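Local coordinates for putative enoyl-CoA hydratase (Streptomyces avermitilis, PDB 3GKB), which is probably an enoyl-CoA hydratase or isomerase of the crotonase family, acting on acyl-CoA thioesters, although its true substrate is not established, at residues 100-105 / 125-130. Numbering follows the deposited sequence.
Sequences ELIRHQ and VAAADM
I102 lays its CG2 methyl over the backbone where helix 120-127 ends, 3.6 Å from A128 CA, and the same methyl lies 4.1 Å from A127 CB. CG2 stands anti to the backbone N, which turns it onto the 127-128 peptide; beta-branching suits the site by supplying this second arm. A127 fits the meeting place because its single methyl points toward helix 96-103 and lets the two backbones approach closely, with R103 CA and A127 CA 5.4 Å apart. R103 adds its aliphatic stem: CG touches A127 CB and lies 3.5 Å from A127 O.

Beyond that stem the arginine chain bends at chi2 (-146°) and chi3 (-52°), bringing its guanidinium back to E100, one turn earlier. The grip is side-on, NH1 to E100 OE1 at 2.7 Å and NE to E100 OE2 at 2.9 Å, with both oxygens close to the guanidinium plane. Y158 OH also hydrogen-bonds E100 OE2, and R103 NH2 bonds the carbonyl O of D227, so each salt-bridge partner has a second hold. A leucine in place of R103 would probably keep some cover over A127 but leave the buried carboxylate of E100 without its charged mate.

Polar linkage between the segments runs through one water, which donates to I102 O (2.7 Å) and, weakly, to D129 OD1. The carboxylate of D129 suits this junction: K221 pairs with its OD2 and R165 of the second subunit with its OD1, tying the turn into the subunit interface.

Helix 96-103 packs against the C-terminal end of helix 120-127, just before the chain enters strand 130-134 of the crotonase core. L44 of helix 34-48 also touches I102, Y158 of helix 155-163 touches both R103 and A127, and A128 rests on strand 108-113.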
ATOM      1  N   GLU B 100     -12.670   4.609 -16.678  1.00 16.27           N
ATOM      2  CA  GLU B 100     -13.824   3.936 -16.103  1.00 17.03           C
ATOM      3  C   GLU B 100     -14.330   2.795 -16.976  1.00 17.09           C
ATOM      4  O   GLU B 100     -14.745   1.767 -16.459  1.00 17.38           O
ATOM      5  CB  GLU B 100     -14.927   4.943 -15.737  1.00 17.57           C
ATOM      6  CG  GLU B 100     -14.502   5.838 -14.556  1.00 18.25           C
ATOM      7  CD  GLU B 100     -14.106   5.029 -13.333  1.00 18.47           C
ATOM      8  OE1 GLU B 100     -14.992   4.475 -12.628  1.00 16.79           O
ATOM      9  OE2 GLU B 100     -12.884   4.922 -13.091  1.00 18.05           O
ATOM     10  N   LEU B 101     -14.253   2.937 -18.303  1.00 17.70           N
ATOM     11  CA  LEU B 101     -14.604   1.803 -19.197  1.00 18.26           C
ATOM     12  C   LEU B 101     -13.643   0.621 -18.952  1.00 17.66           C
ATOM     13  O   LEU B 101     -14.061  -0.514 -18.747  1.00 17.35           O
ATOM     14  CB  LEU B 101     -14.546   2.266 -20.640  1.00 18.53           C
ATOM     15  CG  LEU B 101     -15.038   1.311 -21.730  1.00 22.41           C
ATOM     16  CD1 LEU B 101     -16.501   0.978 -21.533  1.00 23.69           C
ATOM     17  CD2 LEU B 101     -14.762   2.001 -23.054  1.00 25.67           C
ATOM     18  N   ILE B 102     -12.348   0.910 -18.909  1.00 16.99           N
ATOM     19  CA  ILE B 102     -11.328  -0.123 -18.637  1.00 16.20           C
ATOM     20  C   ILE B 102     -11.560  -0.800 -17.268  1.00 16.42           C
ATOM     21  O   ILE B 102     -11.517  -2.043 -17.140  1.00 16.92           O
ATOM     22  CB  ILE B 102      -9.893   0.480 -18.709  1.00 15.94           C
ATOM     23  CG1 ILE B 102      -9.556   0.922 -20.135  1.00 15.57           C
ATOM     24  CG2 ILE B 102      -8.859  -0.540 -18.227  1.00 15.99           C
ATOM     25  CD1 ILE B 102      -8.374   1.907 -20.268  1.00 15.17           C
ATOM     26  N   ARG B 103     -11.769   0.005 -16.240  1.00 16.11           N
ATOM     27  CA  ARG B 103     -11.914  -0.526 -14.872  1.00 16.62           C
ATOM     28  C   ARG B 103     -13.102  -1.497 -14.737  1.00 16.61           C
ATOM     29  O   ARG B 103     -13.063  -2.387 -13.910  1.00 16.92           O
ATOM     30  CB  ARG B 103     -12.154   0.593 -13.855  1.00 16.76           C
ATOM     31  CG  ARG B 103     -10.914   1.364 -13.423  1.00 17.80           C
ATOM     32  CD  ARG B 103     -10.999   1.814 -11.961  1.00 16.69           C
ATOM     33  NE  ARG B 103     -12.227   2.526 -11.663  1.00 15.39           N
ATOM     34  CZ  ARG B 103     -13.059   2.292 -10.645  1.00 18.97           C
ATOM     35  NH1 ARG B 103     -14.156   3.042 -10.512  1.00 17.62           N
ATOM     36  NH2 ARG B 103     -12.807   1.362  -9.736  1.00 19.02           N
ATOM     37  N   HIS B 104     -14.158  -1.280 -15.525  1.00 15.94           N
ATOM     38  CA  HIS B 104     -15.374  -2.111 -15.455  1.00 16.68           C
ATOM     39  C   HIS B 104     -15.494  -3.188 -16.548  1.00 16.37           C
ATOM     40  O   HIS B 104     -16.525  -3.882 -16.653  1.00 15.95           O
ATOM     41  CB  HIS B 104     -16.589  -1.188 -15.422  1.00 17.41           C
ATOM     42  CG  HIS B 104     -16.620  -0.324 -14.203  1.00 18.98           C
ATOM     43  ND1 HIS B 104     -16.160   0.972 -14.204  1.00 20.74           N
ATOM     44  CD2 HIS B 104     -17.029  -0.585 -12.939  1.00 20.14           C
ATOM     45  CE1 HIS B 104     -16.302   1.481 -12.990  1.00 21.66           C
ATOM     46  NE2 HIS B 104     -16.831   0.558 -12.205  1.00 20.39           N
ATOM     47  N   GLN B 105     -14.431  -3.359 -17.331  1.00 15.93           N
ATOM     48  CA  GLN B 105     -14.422  -4.332 -18.436  1.00 16.99           C
ATOM     49  C   GLN B 105     -14.588  -5.753 -17.862  1.00 16.73           C
ATOM     50  O   GLN B 105     -14.001  -6.085 -16.806  1.00 16.24           O
ATOM     51  CB  GLN B 105     -13.130  -4.194 -19.236  1.00 16.29           C
ATOM     52  CG  GLN B 105     -13.073  -4.941 -20.596  1.00 16.78           C
ATOM     53  CD  GLN B 105     -13.990  -4.336 -21.658  1.00 16.38           C
ATOM     54  OE1 GLN B 105     -14.324  -3.142 -21.620  1.00 19.82           O
ATOM     55  NE2 GLN B 105     -14.402  -5.162 -22.618  1.00 16.81           N
ATOM     56  N   VAL B 125      -2.962   3.346 -18.068  1.00 14.85           N
ATOM     57  CA  VAL B 125      -2.126   2.286 -17.495  1.00 14.09           C
ATOM     58  C   VAL B 125      -2.641   1.859 -16.124  1.00 13.90           C
ATOM     59  O   VAL B 125      -2.748   0.649 -15.865  1.00 13.87           O
ATOM     60  CB  VAL B 125      -0.630   2.693 -17.420  1.00 14.19           C
ATOM     61  CG1 VAL B 125       0.210   1.628 -16.630  1.00 14.58           C
ATOM     62  CG2 VAL B 125      -0.056   2.929 -18.842  1.00 13.27           C
ATOM     63  N   ALA B 126      -2.958   2.823 -15.250  1.00 13.91           N
ATOM     64  CA  ALA B 126      -3.324   2.510 -13.848  1.00 14.03           C
ATOM     65  C   ALA B 126      -4.720   1.896 -13.728  1.00 13.38           C
ATOM     66  O   ALA B 126      -5.024   1.234 -12.750  1.00 13.64           O
ATOM     67  CB  ALA B 126      -3.242   3.769 -12.988  1.00 14.42           C
ATOM     68  N   ALA B 127      -5.549   2.087 -14.747  1.00 14.33           N
ATOM     69  CA  ALA B 127      -6.967   1.665 -14.716  1.00 14.34           C
ATOM     70  C   ALA B 127      -7.141   0.166 -15.023  1.00 14.12           C
ATOM     71  O   ALA B 127      -8.127  -0.456 -14.605  1.00 13.75           O
ATOM     72  CB  ALA B 127      -7.774   2.469 -15.723  1.00 14.37           C
ATOM     73  N   ALA B 128      -6.182  -0.405 -15.743  1.00 14.03           N
ATOM     74  CA  ALA B 128      -6.246  -1.820 -16.121  1.00 14.08           C
ATOM     75  C   ALA B 128      -6.133  -2.720 -14.886  1.00 14.72           C
ATOM     76  O   ALA B 128      -5.579  -2.323 -13.854  1.00 14.51           O
ATOM     77  CB  ALA B 128      -5.167  -2.156 -17.125  1.00 13.63           C
ATOM     78  N   ASP B 129      -6.635  -3.952 -14.991  1.00 14.17           N
ATOM     79  CA  ASP B 129      -6.531  -4.883 -13.882  1.00 14.45           C
ATOM     80  C   ASP B 129      -5.084  -5.105 -13.463  1.00 14.44           C
ATOM     81  O   ASP B 129      -4.766  -5.200 -12.264  1.00 13.35           O
ATOM     82  CB  ASP B 129      -7.174  -6.234 -14.188  1.00 14.24           C
ATOM     83  CG  ASP B 129      -8.681  -6.148 -14.388  1.00 17.13           C
ATOM     84  OD1 ASP B 129      -9.347  -5.237 -13.840  1.00 15.98           O
ATOM     85  OD2 ASP B 129      -9.193  -7.029 -15.132  1.00 19.63           O
ATOM     86  N   MET B 130      -4.189  -5.196 -14.448  1.00 14.42           N
ATOM     87  CA  MET B 130      -2.767  -5.375 -14.133  1.00 15.53           C
ATOM     88  C   MET B 130      -1.898  -4.711 -15.195  1.00 15.74           C
ATOM     89  O   MET B 130      -2.296  -4.615 -16.382  1.00 15.79           O
ATOM     90  CB  MET B 130      -2.392  -6.877 -13.904  1.00 17.17           C
ATOM     91  CG  MET B 130      -2.784  -7.904 -14.929  1.00 18.12           C
ATOM     92  SD  MET B 130      -2.746  -9.704 -14.350  1.00  8.53           S
ATOM     93  CE  MET B 130      -4.358  -9.931 -13.669  1.00 17.45           C
TER
HETATM   94  O   HOH W   1     -10.708  -4.451 -16.230  1.00 19.86           O